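Local coordinates for protein SSD1 (Saccharomyces cerevisiae S288C, PDB 7AM1), which is a catalytically inactive member of the RNase II family that binds mRNA untranslated regions and is implicated in translational repression and cell-cycle control, at residues 185-189 with 711-715; 315-319 with 420-425; 321-325 with 702-708; 715-719 with 901-905. One frame throughout, in Å; residues are numbered along the deposited sequence.

Interaction 1: 185-189 with 711-715; sequences EGQSL and EQAIH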
loop_
_atom_site.group_PDB
_atom_site.type_symbol
_atom_site.label_atom_id
_atom_site.label_comp_id
_atom_site.label_asym_id
_atom_site.label_seq_id
_atom_site.Cartn_x
_atom_site.Cartn_y
_atom_site.Cartn_z
ATOM N N GLU A 185 14.112 6.054 -1.571
ATOM C CA GLU A 185 13.449 6.717 -0.454
ATOM C C GLU A 185 12.375 7.689 -0.925
ATOM O O GLU A 185 11.331 7.823 -0.273
ATOM C CB GLU A 185 14.478 7.459 0.400
ATOM C CG GLU A 185 15.513 6.568 1.056
ATOM C CD GLU A 185 16.569 7.367 1.796
ATOM O OE1 GLU A 185 16.512 8.612 1.743
ATOM O OE2 GLU A 185 17.446 6.754 2.443
ATOM N N GLY A 186 12.594 8.349 -2.057
ATOM C CA GLY A 186 11.756 9.455 -2.468
ATOM C C GLY A 186 10.552 9.087 -3.309
ATOM O O GLY A 186 9.597 9.867 -3.390
ATOM N N GLN A 187 10.565 7.911 -3.931
ATOM C CA GLN A 187 9.510 7.535 -4.865
ATOM C C GLN A 187 8.373 6.756 -4.207
ATOM O O GLN A 187 7.457 6.309 -4.906
ATOM C CB GLN A 187 10.124 6.743 -6.021
ATOM C CG GLN A 187 11.015 7.635 -6.889
ATOM C CD GLN A 187 11.741 6.889 -7.984
ATOM O OE1 GLN A 187 11.979 5.687 -7.879
ATOM N NE2 GLN A 187 12.118 7.606 -9.039
ATOM N N SER A 188 8.387 6.617 -2.886
ATOM C CA SER A 188 7.275 6.030 -2.154
ATOM C C SER A 188 6.881 6.960 -1.013
ATOM O O SER A 188 7.638 7.850 -0.612
ATOM C CB SER A 188 7.624 4.636 -1.613
ATOM O OG SER A 188 8.668 4.715 -0.658
ATOM N N LEU A 189 5.676 6.750 -0.486
ATOM C CA LEU A 189 5.166 7.647 0.546
ATOM C C LEU A 189 5.901 7.443 1.866
ATOM O O LEU A 189 6.304 8.413 2.519
ATOM C CB LEU A 189 3.663 7.439 0.713
ATOM C CG LEU A 189 2.852 7.752 -0.547
ATOM C CD1 LEU A 189 1.428 7.239 -0.395
ATOM C CD2 LEU A 189 2.878 9.253 -0.855
ATOM N N GLU A 711 -1.119 3.698 -4.609
ATOM C CA GLU A 711 -0.169 4.522 -3.867
ATOM C C GLU A 711 0.785 5.267 -4.793
ATOM O O GLU A 711 1.204 6.386 -4.479
ATOM C CB GLU A 711 0.604 3.657 -2.873
ATOM C CG GLU A 711 -0.307 3.087 -1.784
ATOM C CD GLU A 711 0.282 3.170 -0.385
ATOM O OE1 GLU A 711 1.526 3.220 -0.258
ATOM O OE2 GLU A 711 -0.508 3.187 0.585
ATOM N N GLN A 712 1.162 4.660 -5.919
ATOM C CA GLN A 712 2.021 5.347 -6.876
ATOM C C GLN A 712 1.320 6.567 -7.455
ATOM O O GLN A 712 1.947 7.608 -7.675
ATOM C CB GLN A 712 2.437 4.379 -7.980
ATOM C CG GLN A 712 3.536 3.419 -7.544
ATOM C CD GLN A 712 3.738 2.267 -8.511
ATOM O OE1 GLN A 712 3.175 2.246 -9.605
ATOM N NE2 GLN A 712 4.536 1.290 -8.099
ATOM N N ALA A 713 0.018 6.450 -7.721
ATOM C CA ALA A 713 -0.732 7.575 -8.265
ATOM C C ALA A 713 -0.951 8.653 -7.208
ATOM O O ALA A 713 -0.883 9.851 -7.512
ATOM C CB ALA A 713 -2.060 7.078 -8.836
ATOM N N ILE A 714 -1.207 8.256 -5.960
ATOM C CA ILE A 714 -1.250 9.230 -4.874
ATOM C C ILE A 714 0.074 9.974 -4.787
ATOM O O ILE A 714 0.116 11.208 -4.704
ATOM C CB ILE A 714 -1.576 8.541 -3.538
ATOM C CG1 ILE A 714 -3.010 8.009 -3.529
ATOM C CG2 ILE A 714 -1.337 9.503 -2.391
ATOM C CD1 ILE A 714 -3.292 7.079 -2.357
ATOM N N HIS A 715 1.178 9.223 -4.765
ATOM C CA HIS A 715 2.498 9.821 -4.623
ATOM C C HIS A 715 2.757 10.824 -5.731
ATOM O O HIS A 715 3.301 11.907 -5.490
ATOM C CB HIS A 715 3.554 8.714 -4.636
ATOM C CG HIS A 715 4.964 9.212 -4.609
ATOM N ND1 HIS A 715 5.659 9.531 -5.756
ATOM C CD2 HIS A 715 5.815 9.433 -3.580
ATOM C CE1 HIS A 715 6.875 9.935 -5.433
ATOM N NE2 HIS A 715 6.995 9.884 -4.118
HETATM O O HOH W 1 3.883 4.442 -1.350
#
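The C-terminal end of helix 175-186 is held here by His715 of the long helix 689-725, whose ring donates to the backbone of Gly186. Gln187 is the first residue to leave helical angles, and the chain turns across the imidazole as the helix finishes. His715 NE2 donates its N-H to Gly186 O at 2.7 Å. The bond is moderately bent, with an N-H...O angle of 146°. The donor lies in the carbonyl plane, on a lone pair of the oxygen, although the oxygen is tilted 18° from the ring plane. With CG anti to the backbone N (chi1 175°), the histidine side chain reaches out from its helix to this carbonyl. The backbone N of Leu904 also bonds Gly186 O, so two donors grip one oxygen at the helix end. Gln187 O sits over the centre of one face of the imidazole, 3.6 Å above its plane. Successive carbonyls thus meet the ring, Gly186 O bonded near its edge and Gln187 O resting over a face. Leu189 packs further back along the same side chain. Its CD2 rests 3.8 Å from His715 CA, while the leucine and Ile714 side chains cross at about a right angle, CD1 4.1 Å from Ile714 CG2. One water bridges the segments: it accepts from Leu189 N at 3.0 Å and donates to Glu711 OE1 at 2.9 Å.

Interaction 2: 315-319 with 420-425; sequences IDSIL and VFMPQK. With 1PE (pentaethylene glycol), chain E.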
loop_
_atom_site.group_PDB
_atom_site.type_symbol
_atom_site.label_atom_id
_atom_site.label_comp_id
_atom_site.label_asym_id
_atom_site.label_seq_id
_atom_site.Cartn_x
_atom_site.Cartn_y
_atom_site.Cartn_z
ATOM N N ILE A 315 0.079 8.136 -15.812
ATOM C CA ILE A 315 -0.914 7.221 -15.260
ATOM C C ILE A 315 -0.930 5.916 -16.046
ATOM O O ILE A 315 -0.991 4.825 -15.466
ATOM C CB ILE A 315 -2.305 7.880 -15.246
ATOM C CG1 ILE A 315 -2.268 9.186 -14.450
ATOM C CG2 ILE A 315 -3.348 6.909 -14.677
ATOM C CD1 ILE A 315 -1.795 9.033 -13.018
ATOM N N ASP A 316 -0.894 6.006 -17.377
ATOM C CA ASP A 316 -0.820 4.803 -18.198
ATOM C C ASP A 316 0.380 3.952 -17.802
ATOM O O ASP A 316 0.286 2.721 -17.735
ATOM C CB ASP A 316 -0.751 5.196 -19.673
ATOM C CG ASP A 316 -1.060 4.044 -20.606
ATOM O OD1 ASP A 316 -1.355 2.935 -20.117
ATOM O OD2 ASP A 316 -1.010 4.253 -21.837
ATOM N N SER A 317 1.512 4.598 -17.511
ATOM C CA SER A 317 2.720 3.867 -17.142
ATOM C C SER A 317 2.560 3.174 -15.795
ATOM O O SER A 317 3.029 2.044 -15.611
ATOM C CB SER A 317 3.914 4.819 -17.109
ATOM O OG SER A 317 5.050 4.186 -16.551
ATOM N N ILE A 318 1.907 3.838 -14.839
ATOM C CA ILE A 318 1.632 3.207 -13.553
ATOM C C ILE A 318 0.763 1.974 -13.745
ATOM O O ILE A 318 1.012 0.922 -13.145
ATOM C CB ILE A 318 0.977 4.215 -12.586
ATOM C CG1 ILE A 318 2.012 5.253 -12.146
ATOM C CG2 ILE A 318 0.351 3.482 -11.385
ATOM C CD1 ILE A 318 1.433 6.452 -11.442
ATOM N N LEU A 319 -0.263 2.077 -14.591
ATOM C CA LEU A 319 -1.155 0.945 -14.815
ATOM C C LEU A 319 -0.417 -0.217 -15.474
ATOM O O LEU A 319 -0.534 -1.367 -15.033
ATOM C CB LEU A 319 -2.354 1.379 -15.658
ATOM C CG LEU A 319 -3.413 2.222 -14.942
ATOM C CD1 LEU A 319 -4.394 2.806 -15.944
ATOM C CD2 LEU A 319 -4.154 1.398 -13.897
ATOM N N VAL A 420 -8.943 -0.862 -10.058
ATOM C CA VAL A 420 -7.867 0.013 -9.615
ATOM C C VAL A 420 -8.457 1.383 -9.325
ATOM O O VAL A 420 -9.186 1.937 -10.156
ATOM C CB VAL A 420 -6.745 0.120 -10.663
ATOM C CG1 VAL A 420 -5.594 0.942 -10.110
ATOM C CG2 VAL A 420 -6.274 -1.263 -11.086
ATOM N N PHE A 421 -8.146 1.926 -8.151
ATOM C CA PHE A 421 -8.632 3.237 -7.743
ATOM C C PHE A 421 -7.443 4.159 -7.512
ATOM O O PHE A 421 -6.611 3.909 -6.634
ATOM C CB PHE A 421 -9.504 3.124 -6.494
ATOM C CG PHE A 421 -10.679 2.214 -6.676
ATOM C CD1 PHE A 421 -11.873 2.697 -7.183
ATOM C CD2 PHE A 421 -10.580 0.867 -6.377
ATOM C CE1 PHE A 421 -12.952 1.859 -7.362
ATOM C CE2 PHE A 421 -11.663 0.023 -6.552
ATOM C CZ PHE A 421 -12.845 0.519 -7.052
ATOM N N MET A 422 -7.361 5.209 -8.319
ATOM C CA MET A 422 -6.353 6.245 -8.211
ATOM C C MET A 422 -7.043 7.594 -8.085
ATOM O O MET A 422 -8.174 7.756 -8.552
ATOM C CB MET A 422 -5.440 6.239 -9.439
ATOM C CG MET A 422 -4.671 4.941 -9.591
ATOM S SD MET A 422 -3.902 4.733 -11.202
ATOM C CE MET A 422 -5.333 4.603 -12.268
ATOM N N PRO A 423 -6.404 8.581 -7.454
ATOM C CA PRO A 423 -7.047 9.903 -7.377
ATOM C C PRO A 423 -7.414 10.444 -8.748
ATOM O O PRO A 423 -8.463 11.083 -8.905
ATOM C CB PRO A 423 -5.985 10.772 -6.685
ATOM C CG PRO A 423 -5.096 9.793 -5.958
ATOM C CD PRO A 423 -5.081 8.560 -6.800
ATOM N N GLN A 424 -6.572 10.183 -9.750
ATOM C CA GLN A 424 -6.742 10.724 -11.089
ATOM C C GLN A 424 -7.709 9.919 -11.946
ATOM O O GLN A 424 -8.285 10.471 -12.891
ATOM C CB GLN A 424 -5.400 10.759 -11.834
ATOM C CG GLN A 424 -4.288 11.500 -11.142
ATOM C CD GLN A 424 -3.551 10.633 -10.154
ATOM O OE1 GLN A 424 -4.107 9.671 -9.628
ATOM N NE2 GLN A 424 -2.288 10.959 -9.902
ATOM N N LYS A 425 -7.895 8.637 -11.648
ATOM C CA LYS A 425 -8.610 7.755 -12.555
ATOM C C LYS A 425 -9.007 6.493 -11.809
ATOM O O LYS A 425 -8.407 6.138 -10.792
ATOM C CB LYS A 425 -7.709 7.390 -13.746
ATOM C CG LYS A 425 -8.411 7.089 -15.053
ATOM C CD LYS A 425 -7.563 6.146 -15.905
ATOM C CE LYS A 425 -8.184 5.907 -17.275
ATOM N NZ LYS A 425 -7.287 5.138 -18.186
HETATM C C15 1PE E . -4.426 7.510 -18.866
HETATM O OH6 1PE E . -5.815 7.645 -18.766
HETATM C C16 1PE E . -6.238 9.553 -17.375
HETATM C C26 1PE E . -6.273 8.969 -18.786
HETATM O OH7 1PE E . -7.500 10.071 -17.051
#
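Met422 N donates to Lys425 O at 2.8 Å, and this bond braces the loop that carries Met422, Gln424 and Lys425 to the helix of Ile315 and Leu319. A return bond from Lys425 N to Met422 O is longer, 3.2 Å. Met422 CE is the main point of touch. It is wedged between two side chains one helical turn apart, 3.8 Å from Leu319 CD2 and 3.9 Å from Ile315 CG2. The thioether chain bends at its last torsion (chi3 -66°), which turns the methyl in between them. The loop is the tip of a small beta hairpin, strands 420-421 and 426-427, closed by a type I turn with Pro423 and Gln424 at its corners. It belongs to the RNB domain, while helix 311-321 follows the strands of the second cold-shock domain, so the contact joins two domains of the RNase II family architecture. Ile315 CD1 lies over the face of the Gln424 amide, 3.7 Å from its CD. That amide is fixed from elsewhere, since NE2 bonds the backbone O of Ala713. Val420 CG1 meets Leu319 CD2 at 4.1 Å, at the foot of the hairpin. Lys425, on the solvent-exposed side, runs extended, and its NZ donates to OH6 of a pentaethylene glycol, probably from the crystallisation liquor, at 3.0 Å.

Interaction 3: 321-325 with 702-708; sequences DNNFL and KKDCAYQ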
loop_
_atom_site.group_PDB
_atom_site.type_symbol
_atom_site.label_atom_id
_atom_site.label_comp_id
_atom_site.label_asym_id
_atom_site.label_seq_id
_atom_site.Cartn_x
_atom_site.Cartn_y
_atom_site.Cartn_z
ATOM N N ASP A 321 2.860 -0.822 -15.624
ATOM C CA ASP A 321 3.892 -1.367 -14.753
ATOM C C ASP A 321 3.292 -2.319 -13.739
ATOM O O ASP A 321 3.969 -3.242 -13.271
ATOM C CB ASP A 321 4.633 -0.245 -14.033
ATOM C CG ASP A 321 5.895 -0.732 -13.347
ATOM O OD1 ASP A 321 6.678 -1.477 -13.981
ATOM O OD2 ASP A 321 6.115 -0.349 -12.178
ATOM N N ASN A 322 2.036 -2.095 -13.370
ATOM C CA ASN A 322 1.314 -2.988 -12.481
ATOM C C ASN A 322 0.380 -3.935 -13.230
ATOM O O ASN A 322 -0.579 -4.442 -12.641
ATOM C CB ASN A 322 0.570 -2.159 -11.439
ATOM C CG ASN A 322 1.524 -1.499 -10.462
ATOM O OD1 ASN A 322 2.095 -2.164 -9.599
ATOM N ND2 ASN A 322 1.720 -0.196 -10.609
ATOM N N ASN A 323 0.630 -4.166 -14.523
ATOM C CA ASN A 323 0.048 -5.290 -15.263
ATOM C C ASN A 323 -1.432 -5.106 -15.567
ATOM O O ASN A 323 -2.157 -6.086 -15.758
ATOM C CB ASN A 323 0.275 -6.604 -14.514
ATOM C CG ASN A 323 1.739 -6.870 -14.254
ATOM O OD1 ASN A 323 2.488 -7.162 -15.181
ATOM N ND2 ASN A 323 2.171 -6.696 -13.008
ATOM N N PHE A 324 -1.892 -3.863 -15.635
ATOM C CA PHE A 324 -3.266 -3.555 -16.023
ATOM C C PHE A 324 -3.237 -3.004 -17.446
ATOM O O PHE A 324 -2.868 -1.847 -17.667
ATOM C CB PHE A 324 -3.902 -2.572 -15.042
ATOM C CG PHE A 324 -4.056 -3.124 -13.651
ATOM C CD1 PHE A 324 -5.104 -3.975 -13.342
ATOM C CD2 PHE A 324 -3.151 -2.798 -12.657
ATOM C CE1 PHE A 324 -5.248 -4.491 -12.065
ATOM C CE2 PHE A 324 -3.287 -3.313 -11.381
ATOM C CZ PHE A 324 -4.337 -4.164 -11.086
ATOM N N LEU A 325 -3.609 -3.846 -18.413
ATOM C CA LEU A 325 -3.774 -3.384 -19.786
ATOM C C LEU A 325 -5.156 -2.788 -20.014
ATOM O O LEU A 325 -5.314 -1.905 -20.863
ATOM C CB LEU A 325 -3.535 -4.533 -20.764
ATOM C CG LEU A 325 -2.123 -5.115 -20.789
ATOM C CD1 LEU A 325 -2.051 -6.240 -21.804
ATOM C CD2 LEU A 325 -1.097 -4.040 -21.105
ATOM N N LYS A 702 -2.664 -9.599 -8.773
ATOM C CA LYS A 702 -3.336 -8.433 -9.333
ATOM C C LYS A 702 -3.802 -7.473 -8.240
ATOM O O LYS A 702 -3.823 -6.258 -8.461
ATOM C CB LYS A 702 -4.500 -8.877 -10.217
ATOM C CG LYS A 702 -4.059 -9.812 -11.353
ATOM C CD LYS A 702 -3.433 -9.104 -12.568
ATOM C CE LYS A 702 -4.267 -7.953 -13.105
ATOM N NZ LYS A 702 -4.045 -7.733 -14.565
ATOM N N LYS A 703 -4.197 -7.987 -7.070
ATOM C CA LYS A 703 -4.638 -7.105 -5.993
ATOM C C LYS A 703 -3.474 -6.303 -5.426
ATOM O O LYS A 703 -3.599 -5.097 -5.186
ATOM C CB LYS A 703 -5.312 -7.921 -4.891
ATOM C CG LYS A 703 -5.836 -7.086 -3.743
ATOM C CD LYS A 703 -7.008 -7.783 -3.054
ATOM C CE LYS A 703 -7.634 -6.898 -2.003
ATOM N NZ LYS A 703 -8.249 -5.698 -2.632
ATOM N N ASP A 704 -2.322 -6.939 -5.233
ATOM C CA ASP A 704 -1.173 -6.182 -4.754
ATOM C C ASP A 704 -0.715 -5.179 -5.800
ATOM O O ASP A 704 -0.246 -4.093 -5.448
ATOM C CB ASP A 704 -0.057 -7.143 -4.355
ATOM C CG ASP A 704 -0.380 -7.893 -3.076
ATOM O OD1 ASP A 704 -1.253 -7.422 -2.318
ATOM O OD2 ASP A 704 0.218 -8.955 -2.832
ATOM N N CYS A 705 -0.881 -5.507 -7.083
ATOM C CA CYS A 705 -0.613 -4.543 -8.143
ATOM C C CYS A 705 -1.574 -3.361 -8.079
ATOM O O CYS A 705 -1.167 -2.216 -8.315
ATOM C CB CYS A 705 -0.703 -5.231 -9.507
ATOM S SG CYS A 705 0.723 -6.292 -9.929
ATOM N N ALA A 706 -2.857 -3.615 -7.792
ATOM C CA ALA A 706 -3.820 -2.521 -7.677
ATOM C C ALA A 706 -3.473 -1.615 -6.505
ATOM O O ALA A 706 -3.661 -0.396 -6.573
ATOM C CB ALA A 706 -5.241 -3.067 -7.521
ATOM N N TYR A 707 -2.993 -2.202 -5.408
ATOM C CA TYR A 707 -2.517 -1.419 -4.272
ATOM C C TYR A 707 -1.323 -0.559 -4.666
ATOM O O TYR A 707 -1.285 0.645 -4.387
ATOM C CB TYR A 707 -2.154 -2.374 -3.134
ATOM C CG TYR A 707 -1.351 -1.779 -2.002
ATOM C CD1 TYR A 707 -1.958 -1.006 -1.026
ATOM C CD2 TYR A 707 0.011 -2.021 -1.891
ATOM C CE1 TYR A 707 -1.226 -0.469 0.022
ATOM C CE2 TYR A 707 0.751 -1.489 -0.848
ATOM C CZ TYR A 707 0.125 -0.719 0.107
ATOM O OH TYR A 707 0.848 -0.194 1.150
ATOM N N GLN A 708 -0.335 -1.161 -5.327
ATOM C CA GLN A 708 0.842 -0.402 -5.733
ATOM C C GLN A 708 0.462 0.735 -6.672
ATOM O O GLN A 708 0.969 1.856 -6.542
ATOM C CB GLN A 708 1.856 -1.335 -6.392
ATOM C CG GLN A 708 2.416 -2.375 -5.429
ATOM C CD GLN A 708 3.301 -3.422 -6.092
ATOM O OE1 GLN A 708 4.083 -4.088 -5.415
ATOM N NE2 GLN A 708 3.175 -3.580 -7.409
#
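Asn322 and Gln708 meet amide to amide, with their planes turned 60° apart. Gln708 NE2 donates to Asn322 OD1 at 2.8 Å, nearly along the C=O axis (173°), though the N-H itself is moderately bent from the line. The acceptor lies close to the plane of the glutamine amide. The other end of the asparagine, ND2, bonds Ile318 O and Gln712 OE1, which fixes the amide's rotation. With an alanine in place of Asn322, Gln708 NE2 would probably lose this acceptor, and Ile318 O and Gln712 OE1 their shared donor. Asn323 points its amide at Cys705: ND2 donates to SG at 3.4 Å, with the sulfur almost in the amide plane, while OD1 accepts from the backbone N of Leu220. Asn323 has a positive phi and is the C-prime residue of a Schellman motif that ends helix 311-321. The chain leaves the helix there and lies against helix 689-725. Lys702 NZ donates to Asn323 O at 2.8 Å from above the carbonyl plane, 36° out of it, and bends in its chain at chi2 and chi3 bring it there. Phe324 and Lys702 lie alongside, running in opposite directions, with Phe324 CE1 3.7 Å from Lys702 CE. The ring turns its edge to the helix. Its CZ is 3.4 Å from Lys702 O, and CE2 is 3.7 Å from Cys705 CB. Val420 also packs on Phe324.

Interaction 4: 715-719 with 901-905; sequences HLLLC and LPCLT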
loop_
_atom_site.group_PDB
_atom_site.type_symbol
_atom_site.label_atom_id
_atom_site.label_comp_id
_atom_site.label_asym_id
_atom_site.label_seq_id
_atom_site.Cartn_x
_atom_site.Cartn_y
_atom_site.Cartn_z
ATOM N N HIS A 715 1.178 9.223 -4.765
ATOM C CA HIS A 715 2.498 9.821 -4.623
ATOM C C HIS A 715 2.757 10.824 -5.731
ATOM O O HIS A 715 3.301 11.907 -5.490
ATOM C CB HIS A 715 3.554 8.714 -4.636
ATOM C CG HIS A 715 4.964 9.212 -4.609
ATOM N ND1 HIS A 715 5.659 9.531 -5.756
ATOM C CD2 HIS A 715 5.815 9.433 -3.580
ATOM C CE1 HIS A 715 6.875 9.935 -5.433
ATOM N NE2 HIS A 715 6.995 9.884 -4.118
ATOM N N LEU A 716 2.350 10.483 -6.952
ATOM C CA LEU A 716 2.553 11.364 -8.093
ATOM C C LEU A 716 1.815 12.682 -7.895
ATOM O O LEU A 716 2.402 13.762 -8.034
ATOM C CB LEU A 716 2.089 10.648 -9.360
ATOM C CG LEU A 716 2.192 11.347 -10.709
ATOM C CD1 LEU A 716 3.661 11.603 -11.054
ATOM C CD2 LEU A 716 1.514 10.502 -11.782
ATOM N N LEU A 717 0.525 12.614 -7.562
ATOM C CA LEU A 717 -0.260 13.830 -7.387
ATOM C C LEU A 717 0.182 14.614 -6.161
ATOM O O LEU A 717 0.123 15.849 -6.165
ATOM C CB LEU A 717 -1.740 13.477 -7.283
ATOM C CG LEU A 717 -2.731 14.636 -7.220
ATOM C CD1 LEU A 717 -2.508 15.611 -8.364
ATOM C CD2 LEU A 717 -4.160 14.095 -7.229
ATOM N N LEU A 718 0.631 13.921 -5.112
ATOM C CA LEU A 718 1.114 14.607 -3.918
ATOM C C LEU A 718 2.386 15.393 -4.209
ATOM O O LEU A 718 2.558 16.514 -3.717
ATOM C CB LEU A 718 1.358 13.595 -2.800
ATOM C CG LEU A 718 1.907 14.195 -1.506
ATOM C CD1 LEU A 718 0.952 15.234 -0.946
ATOM C CD2 LEU A 718 2.178 13.103 -0.489
ATOM N N CYS A 719 3.296 14.816 -4.995
ATOM C CA CYS A 719 4.515 15.529 -5.356
ATOM C C CYS A 719 4.192 16.781 -6.159
ATOM O O CYS A 719 4.785 17.843 -5.939
ATOM C CB CYS A 719 5.443 14.609 -6.146
ATOM S SG CYS A 719 6.252 13.362 -5.147
ATOM N N LEU A 901 9.389 8.947 -11.989
ATOM C CA LEU A 901 8.641 9.298 -10.809
ATOM C C LEU A 901 9.397 10.380 -10.052
ATOM O O LEU A 901 10.626 10.313 -9.941
ATOM C CB LEU A 901 8.442 8.074 -9.906
ATOM C CG LEU A 901 7.789 6.856 -10.569
ATOM C CD1 LEU A 901 7.614 5.733 -9.554
ATOM C CD2 LEU A 901 6.451 7.219 -11.212
ATOM N N PRO A 902 8.707 11.385 -9.525
ATOM C CA PRO A 902 9.391 12.392 -8.712
ATOM C C PRO A 902 9.875 11.788 -7.404
ATOM O O PRO A 902 9.400 10.744 -6.952
ATOM C CB PRO A 902 8.318 13.460 -8.485
ATOM C CG PRO A 902 7.019 12.709 -8.604
ATOM C CD PRO A 902 7.261 11.653 -9.643
ATOM N N CYS A 903 10.829 12.477 -6.788
ATOM C CA CYS A 903 11.478 12.003 -5.573
ATOM C C CYS A 903 11.249 13.020 -4.468
ATOM O O CYS A 903 11.717 14.159 -4.561
ATOM C CB CYS A 903 12.976 11.802 -5.812
ATOM S SG CYS A 903 13.340 10.635 -7.141
ATOM N N LEU A 904 10.565 12.602 -3.410
ATOM C CA LEU A 904 10.422 13.440 -2.234
ATOM C C LEU A 904 11.728 13.442 -1.458
ATOM O O LEU A 904 12.348 12.394 -1.261
ATOM C CB LEU A 904 9.290 12.937 -1.344
ATOM C CG LEU A 904 7.908 12.937 -1.987
ATOM C CD1 LEU A 904 6.936 12.085 -1.162
ATOM C CD2 LEU A 904 7.408 14.370 -2.126
ATOM N N THR A 905 12.144 14.625 -1.022
ATOM C CA THR A 905 13.368 14.769 -0.255
ATOM C C THR A 905 13.112 15.742 0.884
ATOM O O THR A 905 12.297 16.662 0.765
ATOM C CB THR A 905 14.541 15.277 -1.115
ATOM O OG1 THR A 905 14.214 16.559 -1.666
ATOM C CG2 THR A 905 14.860 14.306 -2.248
#
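Pro902 and Leu904 bring strand 903-908, the outermost strand of a five-stranded antiparallel sheet, against helix 689-725 at His715 and Cys719. The sheet belongs to the C-terminal part of the chain, which is consistent with the OB-type domain that follows the RNB domain in this family. Pro902 has the most surface buried. Its ring presses on the helix, with CD 3.9 Å from Leu716 CD1 and CG only 3.5 Å from Cys719 CB, a tight carbon pair. Its carbonyl turns to the imidazole: Pro902 O lies in the ring plane, 3.1 Å from His715 CE1 at the ring edge. This oxygen is buried and has no hydrogen-bond partner in the model, so the polarised C-H of the imidazole probably offers it a weak electrostatic compensation. The leucine and histidine side chains approach from opposite directions, with Leu904 CD1 3.7 Å from His715 NE2. A leucine in place of His715 would probably leave Gly186 O without its side-chain donor and take the polar C-H from Pro902 O. Cys719, one turn along the helix, fills the angle between proline and leucine. Its SG also covers one face of the imidazole, 3.5 Å above the plane and offset toward the rim. With SG beside the backbone N (chi1 -74°), the sulfur comes to 3.4 Å from Leu904 CD2.

Helix 689-725 ties the four contacts together. Interactions 1, 3 and 4 lie directly on it, and interaction 2 packs beside it. Interactions 1 and 4 have centres about 6 Å apart and share His715. They also meet through Gly186 O and Leu904 N, 2.9 Å apart. Interaction 2 joins interaction 1 where Gln424 NE2 stands 3.0 Å from Ala713 O. It joins interaction 3 where Leu319 O stands 2.9 Å from Phe324 N. Gln712 OE1, 3.0 Å from Asn322 ND2, links interactions 1 and 3. Interactions 3 and 4 do not touch, and their centres are about 19 Å apart. Together the contacts fix cold-shock, RNB and C-terminal parts around one helix.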